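Local structure of SnoaL-like domain protein (Mycobacterium hassiacum, 6P44) at residues B[113-117]-B[118-122]; B[70-74]-B[75-79]. The protein probably catalyses the isomerisation of delta-5-3-ketosteroids to their delta-4 conjugated isomers, as a steroid delta-isomerase of the NTF2-like superfamily. The protein carries 1 engineered substitution. All coordinates share one frame; numbering follows the deposited sequence. Where two conformers were deposited one is given.

Interaction 1. Residues B[113-117]-B[118-122]; sequences AYWTP and ENITQ. With DNX (3,4-dinitrophenol), chain H.
The side chain of Asn-119 folds back over the backbone of Thr-116, its CB 3.4 Å from Thr-116 O and its OD1 accepting Thr-116 N at 2.9 Å. The backbone N-H of Asn-119 answers with a bond from its N to Thr-116 O (2.8 Å), so backbone and side chain of one residue hold both backbone polar groups, N-H and carbonyl, of Thr-116. Thr-116 turns OG1 between its own N and carbonyl carbon (chi1 79°), where it takes the N-H of Glu-118 at 3.0 Å, an ST turn. The bond from Asn-119 N to Thr-116 O and that from Ile-120 N to Pro-117 O (3.1 Å) define a short 3-10 turn interrupting the last strand of the NTF2-like sheet. A water sits between Asn-119 OD1 and, in the conformer described, Glu-118 OE2. Ile-120 CD1 lies 3.8 Å from Pro-117 CA and approaches Trp-115 obliquely, and both Ile-120 and Trp-115 touch Met-94. Ahead of the turn, the indole of Trp-115 lines the ligand pocket: CZ2 comes within 3.3 Å of nitro oxygen O41 of 3,4-dinitrophenol, and NE1 is hydrogen-bonded to OD1 of the engineered Asn-38.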
loop_
_atom_site.group_PDB
_atom_site.type_symbol
_atom_site.label_atom_id
_atom_site.label_comp_id
_atom_site.label_asym_id
_atom_site.label_seq_id
_atom_site.Cartn_x
_atom_site.Cartn_y
_atom_site.Cartn_z
ATOM N N ALA B 113 3.158 1.476 6.894
ATOM C CA ALA B 113 2.902 0.074 7.218
ATOM C C ALA B 113 1.458 -0.104 7.673
ATOM O O ALA B 113 0.977 0.618 8.552
ATOM C CB ALA B 113 3.880 -0.432 8.292
ATOM N N TYR B 114 0.773 -1.067 7.066
ATOM C CA TYR B 114 -0.647 -1.310 7.307
ATOM C C TYR B 114 -0.815 -2.683 7.948
ATOM O O TYR B 114 -0.695 -3.710 7.268
ATOM C CB TYR B 114 -1.436 -1.235 5.999
ATOM C CG TYR B 114 -1.323 0.060 5.209
ATOM C CD1 TYR B 114 -0.230 0.297 4.395
ATOM C CD2 TYR B 114 -2.308 1.020 5.264
ATOM C CE1 TYR B 114 -0.113 1.454 3.664
ATOM C CE2 TYR B 114 -2.219 2.186 4.510
ATOM C CZ TYR B 114 -1.106 2.400 3.725
ATOM O OH TYR B 114 -0.933 3.540 2.998
ATOM N N TRP B 115 -1.103 -2.687 9.250
ATOM C CA TRP B 115 -1.276 -3.896 10.043
ATOM C C TRP B 115 -1.908 -3.454 11.350
ATOM O O TRP B 115 -1.861 -2.273 11.707
ATOM C CB TRP B 115 0.071 -4.598 10.312
ATOM C CG TRP B 115 0.996 -3.726 11.126
ATOM C CD1 TRP B 115 1.818 -2.748 10.643
ATOM C CD2 TRP B 115 1.155 -3.717 12.547
ATOM N NE1 TRP B 115 2.474 -2.129 11.673
ATOM C CE2 TRP B 115 2.085 -2.710 12.851
ATOM C CE3 TRP B 115 0.594 -4.459 13.594
ATOM C CZ2 TRP B 115 2.479 -2.429 14.156
ATOM C CZ3 TRP B 115 0.987 -4.181 14.878
ATOM C CH2 TRP B 115 1.926 -3.170 15.149
ATOM N N THR B 116 -2.500 -4.416 12.052
ATOM C CA THR B 116 -2.965 -4.254 13.431
ATOM C C THR B 116 -2.703 -5.566 14.159
ATOM O O THR B 116 -2.279 -6.548 13.534
ATOM C CB THR B 116 -4.469 -3.981 13.528
ATOM O OG1 THR B 116 -5.171 -5.214 13.387
ATOM C CG2 THR B 116 -4.967 -2.986 12.489
ATOM N N PRO B 117 -2.967 -5.651 15.464
ATOM C CA PRO B 117 -2.807 -6.946 16.146
ATOM C C PRO B 117 -3.656 -8.073 15.566
ATOM O O PRO B 117 -3.350 -9.250 15.813
ATOM C CB PRO B 117 -3.173 -6.628 17.602
ATOM C CG PRO B 117 -2.798 -5.171 17.740
ATOM C CD PRO B 117 -3.198 -4.556 16.429
ATOM N N GLU B 118 -4.706 -7.776 14.805
ATOM C CA GLU B 118 -5.445 -8.866 14.190
ATOM C C GLU B 118 -4.656 -9.537 13.076
ATOM O O GLU B 118 -5.063 -10.606 12.608
ATOM C CB GLU B 118 -6.793 -8.362 13.672
ATOM C CG GLU B 118 -6.735 -7.747 12.295
ATOM C CD GLU B 118 -8.058 -7.171 11.835
ATOM O OE1 GLU B 118 -9.087 -7.416 12.496
ATOM O OE2 GLU B 118 -8.060 -6.470 10.800
ATOM N N ASN B 119 -3.543 -8.940 12.649
ATOM C CA ASN B 119 -2.665 -9.539 11.661
ATOM C C ASN B 119 -1.479 -10.235 12.303
ATOM O O ASN B 119 -0.475 -10.499 11.625
ATOM C CB ASN B 119 -2.187 -8.470 10.682
ATOM C CG ASN B 119 -3.326 -7.659 10.094
ATOM O OD1 ASN B 119 -3.337 -6.446 10.208
ATOM N ND2 ASN B 119 -4.274 -8.321 9.450
ATOM N N ILE B 120 -1.566 -10.526 13.593
ATOM C CA ILE B 120 -0.524 -11.232 14.322
ATOM C C ILE B 120 -1.082 -12.595 14.674
ATOM O O ILE B 120 -2.205 -12.695 15.183
ATOM C CB ILE B 120 -0.108 -10.456 15.585
ATOM C CG1 ILE B 120 0.401 -9.064 15.198
ATOM C CG2 ILE B 120 0.952 -11.246 16.373
ATOM C CD1 ILE B 120 0.802 -8.193 16.361
ATOM N N THR B 121 -0.308 -13.639 14.393
ATOM C CA THR B 121 -0.698 -15.006 14.689
ATOM C C THR B 121 0.406 -15.684 15.485
ATOM O O THR B 121 1.557 -15.232 15.510
ATOM C CB THR B 121 -0.926 -15.792 13.401
ATOM O OG1 THR B 121 0.249 -15.705 12.591
ATOM C CG2 THR B 121 -2.092 -15.222 12.626
ATOM N N GLN B 122 0.027 -16.786 16.125
ATOM C CA GLN B 122 0.937 -17.624 16.906
ATOM C C GLN B 122 1.711 -16.815 17.936
ATOM O O GLN B 122 1.926 -17.278 19.061
ATOM C CB GLN B 122 1.905 -18.385 15.988
ATOM C CG GLN B 122 1.300 -18.848 14.662
ATOM C CD GLN B 122 0.033 -19.678 14.821
ATOM O OE1 GLN B 122 -0.713 -19.529 15.789
ATOM N NE2 GLN B 122 -0.214 -20.559 13.858
HETATM C C1 DNX H . 8.112 -2.541 9.630
HETATM C C2 DNX H . 9.034 -2.717 10.652
HETATM C C3 DNX H . 8.583 -3.090 11.898
HETATM N N3 DNX H . 9.594 -3.235 12.946
HETATM C C4 DNX H . 7.233 -3.302 12.136
HETATM N N4 DNX H . 6.720 -3.685 13.449
HETATM C C5 DNX H . 6.320 -3.138 11.111
HETATM C C6 DNX H . 6.759 -2.752 9.857
HETATM O O1 DNX H . 8.558 -2.162 8.403
HETATM O O31 DNX H . 9.905 -2.247 13.589
HETATM O O32 DNX H . 10.103 -4.334 13.112
HETATM O O41 DNX H . 5.652 -3.218 13.810
HETATM O O42 DNX H . 7.376 -4.466 14.122
HETATM O O HOH W 1 -5.922 -5.276 10.096
#

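Interaction 2. Residues B[70-74]-B[75-79]; sequences LRALG and HEVAF
With chi1 of -179° at Leu-70 and -177° at Val-77, CG of the leucine and CG1 of the valine lie opposite their backbone N, beside the carbonyl carbon, and the two meet across the hairpin at 3.6 Å. The other valine branch, Val-77 CG2, touches Ala-72 CB (3.8 Å). Leu-70 lies alongside Phe-79, with Leu-70 CG 4.1 Å from Phe-79 CB. These residues form the apolar face, where Leu-70 and Phe-79 rest on Val-11 of helix 4-20. The strands run antiparallel into a two-residue beta hairpin with a type II' turn from Leu-73 to Glu-76, in which Gly-74 takes a positive phi of 57°. Paired bonds join Arg-71 to Ala-78, with Arg-71 N to Ala-78 O at 2.8 Å, and Leu-73 to Glu-76. A water spans the turn by donating to Gly-74 O and Glu-76 O. On the other face, Arg-71 bonds Thr-69 OG1 through NE and forms a salt bridge with Asp-95 of the second subunit; Glu-76 bonds Tyr-114 OH and pairs with Lys-112, both of that subunit. The hairpin is thus two-sided, apolar toward helix 4-20 and mixed apolar and charged toward the second subunit, whose Lys-112 would tend to favour the carboxylate form of Glu-76.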
loop_
_atom_site.group_PDB
_atom_site.type_symbol
_atom_site.label_atom_id
_atom_site.label_comp_id
_atom_site.label_asym_id
_atom_site.label_seq_id
_atom_site.Cartn_x
_atom_site.Cartn_y
_atom_site.Cartn_z
ATOM N N LEU B 70 5.846 -8.541 -4.060
ATOM C CA LEU B 70 6.460 -7.228 -4.098
ATOM C C LEU B 70 6.257 -6.645 -5.487
ATOM O O LEU B 70 6.450 -7.338 -6.494
ATOM C CB LEU B 70 7.955 -7.334 -3.773
ATOM C CG LEU B 70 8.755 -6.028 -3.750
ATOM C CD1 LEU B 70 9.867 -6.136 -2.724
ATOM C CD2 LEU B 70 9.347 -5.682 -5.097
ATOM N N ARG B 71 5.845 -5.384 -5.542
ATOM C CA ARG B 71 5.596 -4.694 -6.804
ATOM C C ARG B 71 6.324 -3.357 -6.777
ATOM O O ARG B 71 5.893 -2.418 -6.086
ATOM C CB ARG B 71 4.095 -4.489 -7.061
ATOM C CG ARG B 71 3.292 -5.789 -7.220
ATOM C CD ARG B 71 2.491 -6.116 -5.999
ATOM N NE ARG B 71 2.010 -7.502 -5.948
ATOM C CZ ARG B 71 0.816 -7.940 -6.356
ATOM N NH1 ARG B 71 -0.076 -7.126 -6.881
ATOM N NH2 ARG B 71 0.516 -9.229 -6.239
ATOM N N ALA B 72 7.407 -3.275 -7.539
ATOM C CA ALA B 72 8.200 -2.062 -7.679
ATOM C C ALA B 72 7.766 -1.361 -8.958
ATOM O O ALA B 72 7.969 -1.879 -10.061
ATOM C CB ALA B 72 9.691 -2.392 -7.685
ATOM N N LEU B 73 7.169 -0.181 -8.798
ATOM C CA LEU B 73 6.496 0.539 -9.876
ATOM C C LEU B 73 6.816 2.012 -9.720
ATOM O O LEU B 73 6.621 2.563 -8.641
ATOM C CB LEU B 73 4.965 0.383 -9.753
ATOM C CG LEU B 73 4.472 -1.055 -9.754
ATOM C CD1 LEU B 73 2.991 -1.085 -9.511
ATOM C CD2 LEU B 73 4.809 -1.786 -11.044
ATOM N N GLY B 74 7.248 2.666 -10.784
ATOM C CA GLY B 74 7.562 4.085 -10.660
ATOM C C GLY B 74 8.605 4.283 -9.583
ATOM O O GLY B 74 9.633 3.595 -9.554
ATOM N N HIS B 75 8.334 5.213 -8.665
ATOM C CA HIS B 75 9.227 5.512 -7.549
ATOM C C HIS B 75 8.809 4.804 -6.268
ATOM O O HIS B 75 9.281 5.165 -5.178
ATOM C CB HIS B 75 9.310 7.026 -7.328
ATOM C CG HIS B 75 9.715 7.778 -8.552
ATOM N ND1 HIS B 75 10.978 7.684 -9.099
ATOM C CD2 HIS B 75 9.016 8.608 -9.360
ATOM C CE1 HIS B 75 11.044 8.438 -10.180
ATOM N NE2 HIS B 75 9.866 9.006 -10.364
ATOM N N GLU B 76 7.936 3.800 -6.376
ATOM C CA GLU B 76 7.316 3.176 -5.220
ATOM C C GLU B 76 7.566 1.671 -5.207
ATOM O O GLU B 76 7.799 1.042 -6.237
ATOM C CB GLU B 76 5.803 3.435 -5.189
ATOM C CG GLU B 76 5.407 4.884 -5.458
ATOM C CD GLU B 76 4.063 5.267 -4.867
ATOM O OE1 GLU B 76 3.557 4.555 -3.967
ATOM O OE2 GLU B 76 3.526 6.296 -5.307
ATOM N N VAL B 77 7.441 1.087 -4.019
ATOM C CA VAL B 77 7.380 -0.364 -3.880
ATOM C C VAL B 77 6.294 -0.690 -2.865
ATOM O O VAL B 77 6.333 -0.195 -1.733
ATOM C CB VAL B 77 8.713 -0.979 -3.418
ATOM C CG1 VAL B 77 8.575 -2.499 -3.366
ATOM C CG2 VAL B 77 9.871 -0.587 -4.331
ATOM N N ALA B 78 5.325 -1.504 -3.268
ATOM C CA ALA B 78 4.333 -2.064 -2.358
ATOM C C ALA B 78 4.691 -3.515 -2.139
ATOM O O ALA B 78 4.984 -4.232 -3.101
ATOM C CB ALA B 78 2.919 -1.977 -2.924
ATOM N N PHE B 79 4.696 -3.947 -0.883
ATOM C CA PHE B 79 5.087 -5.316 -0.580
ATOM C C PHE B 79 4.265 -5.876 0.562
ATOM O O PHE B 79 3.941 -5.169 1.518
ATOM C CB PHE B 79 6.599 -5.494 -0.350
ATOM C CG PHE B 79 7.237 -4.553 0.652
ATOM C CD1 PHE B 79 7.417 -3.199 0.386
ATOM C CD2 PHE B 79 7.722 -5.053 1.846
ATOM C CE1 PHE B 79 8.064 -2.367 1.311
ATOM C CE2 PHE B 79 8.345 -4.216 2.770
ATOM C CZ PHE B 79 8.525 -2.891 2.489
HETATM O O HOH W 2 10.096 1.536 -7.739
#

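Overall arrangement
Interaction 1 is a surface contact in the final strand, 108-121, whereas interaction 2 is partly buried in the hairpin of strands 64-73 and 76-85. Both belong to one sheet, with strand 92-102 between 76-85 and 108-121; their nearest atoms within the chain are about 7 Å apart. The dimer brings the two kinds of segment together: Arg-71 and Leu-73 of one subunit pack on Asn-119 and Thr-116 of the other. Polar turn bonds, two of them made through side chains, an amide oxygen and a hydroxyl, dominate 113-122, which also supplies Ala-113 and Trp-115 to the ligand pocket; regular strand pairing and aliphatic packing dominate 70-79.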